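Local coordinates for sensor protein (Geobacter sulfurreducens, PDB 3H7M), which probably senses a signal through this periplasmic-binding-protein-like domain of a membrane histidine kinase, which would use ATP to phosphorylate a protein histidine, at residues Gly126-His129 and Glu130-Glu134. Sequence-based numbering, arbitrary orientation.
Sequences GIMH and EYLAE
Tyr-131 N donates to Ile-127 O, and Leu-132 N to Met-128 O, each at 2.9 Å. Ala-133 N does the same to His-129 O. These are i to i+4 bonds of a short alpha-helix. Gly-126 is its N-cap residue, and Gly-126 O accepts from both His-129 N and Glu-130 N. His-129 O takes a second, weak bond from Leu-132 N.

Among the side chains, Met-128 meets both Leu-132 and Tyr-131. Its chain bends at chi2 (-66°) and chi3 (-44°), which brings the methyl round to the next turn. Met-128 CE lies 3.5 Å from Leu-132 CG and also touches both Leu-132 methyls. The sulfur makes an oblique Met-aromatic contact, with Met-128 SD 5.0 Å from the Tyr-131 ring centroid. With Leu-132 cut back to an alanine, the Met-128 methyl would probably lose the branched partner it packs on in the next turn and be freer to shift.

The helix joins strands 120-123 and 141-144 in a beta-alpha-beta unit of the solute-binding-protein fold. Met-128 touches Ala-189 of strand 181-198 and His-98 of strand 87-103. Leu-132 and Tyr-131 meet Leu-112, and Ile-127 and Glu-130 touch Arg-83 of helix 81-84.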
loop_
_atom_site.group_PDB
_atom_site.type_symbol
_atom_site.label_atom_id
_atom_site.label_comp_id
_atom_site.label_asym_id
_atom_site.label_seq_id
_atom_site.Cartn_x
_atom_site.Cartn_y
_atom_site.Cartn_z
ATOM N N GLY A 126 8.405 -1.562 4.446
ATOM C CA GLY A 126 7.773 -1.243 3.179
ATOM C C GLY A 126 8.886 -1.035 2.172
ATOM O O GLY A 126 10.063 -1.012 2.550
ATOM N N ILE A 127 8.535 -0.863 0.903
ATOM C CA ILE A 127 9.539 -0.668 -0.133
ATOM C C ILE A 127 10.582 0.387 0.243
ATOM O O ILE A 127 11.756 0.270 -0.126
ATOM C CB ILE A 127 8.856 -0.300 -1.501
ATOM C CG1 ILE A 127 9.055 -1.412 -2.533
ATOM C CG2 ILE A 127 9.496 0.932 -2.110
ATOM C CD1 ILE A 127 8.665 -2.787 -2.076
ATOM N N MET A 128 10.183 1.416 0.985
ATOM C CA MET A 128 11.144 2.456 1.332
ATOM C C MET A 128 12.050 2.081 2.487
ATOM O O MET A 128 13.154 2.606 2.625
ATOM C CB MET A 128 10.417 3.752 1.633
ATOM C CG MET A 128 9.954 4.461 0.370
ATOM S SD MET A 128 11.332 5.069 -0.664
ATOM C CE MET A 128 12.370 5.778 0.586
ATOM N N HIS A 129 11.583 1.171 3.326
ATOM C CA HIS A 129 12.398 0.738 4.435
ATOM C C HIS A 129 13.573 0.039 3.746
ATOM O O HIS A 129 14.721 0.512 3.790
ATOM C CB HIS A 129 11.604 -0.233 5.316
ATOM C CG HIS A 129 12.384 -0.758 6.481
ATOM N ND1 HIS A 129 11.897 -1.739 7.322
ATOM C CD2 HIS A 129 13.628 -0.454 6.931
ATOM C CE1 HIS A 129 12.807 -2.016 8.241
ATOM N NE2 HIS A 129 13.865 -1.251 8.028
ATOM N N GLU A 130 13.270 -1.068 3.071
ATOM C CA GLU A 130 14.287 -1.821 2.342
ATOM C C GLU A 130 15.161 -0.884 1.513
ATOM O O GLU A 130 16.392 -0.939 1.579
ATOM C CB GLU A 130 13.633 -2.841 1.409
ATOM C CG GLU A 130 12.872 -3.953 2.105
ATOM C CD GLU A 130 12.043 -4.776 1.131
ATOM O OE1 GLU A 130 12.566 -5.114 0.045
ATOM O OE2 GLU A 130 10.876 -5.092 1.450
ATOM N N TYR A 131 14.522 -0.003 0.752
ATOM C CA TYR A 131 15.267 0.909 -0.100
ATOM C C TYR A 131 16.245 1.841 0.599
ATOM O O TYR A 131 17.310 2.134 0.066
ATOM C CB TYR A 131 14.300 1.727 -0.956
ATOM C CG TYR A 131 14.987 2.683 -1.910
ATOM C CD1 TYR A 131 15.371 3.969 -1.502
ATOM C CD2 TYR A 131 15.251 2.307 -3.234
ATOM C CE1 TYR A 131 15.993 4.856 -2.396
ATOM C CE2 TYR A 131 15.875 3.181 -4.132
ATOM C CZ TYR A 131 16.238 4.446 -3.708
ATOM O OH TYR A 131 16.831 5.296 -4.604
ATOM N N LEU A 132 15.906 2.327 1.785
ATOM C CA LEU A 132 16.825 3.240 2.457
ATOM C C LEU A 132 17.845 2.503 3.313
ATOM O O LEU A 132 18.870 3.064 3.693
ATOM C CB LEU A 132 16.058 4.254 3.313
ATOM C CG LEU A 132 15.211 5.312 2.603
ATOM C CD1 LEU A 132 14.524 6.165 3.662
ATOM C CD2 LEU A 132 16.075 6.183 1.679
ATOM N N ALA A 133 17.543 1.258 3.639
ATOM C CA ALA A 133 18.468 0.439 4.420
ATOM C C ALA A 133 19.674 0.207 3.495
ATOM O O ALA A 133 20.820 0.555 3.820
ATOM C CB ALA A 133 17.805 -0.897 4.787
ATOM N N GLU A 134 19.372 -0.340 2.320
ATOM C CA GLU A 134 20.352 -0.636 1.298
ATOM C C GLU A 134 21.149 0.589 0.949
ATOM O O GLU A 134 21.965 0.567 0.026
ATOM C CB GLU A 134 19.673 -1.154 0.031
ATOM C CG GLU A 134 19.122 -2.560 0.149
ATOM C CD GLU A 134 18.495 -3.034 -1.143
ATOM O OE1 GLU A 134 19.123 -2.841 -2.209
ATOM O OE2 GLU A 134 17.382 -3.605 -1.088
#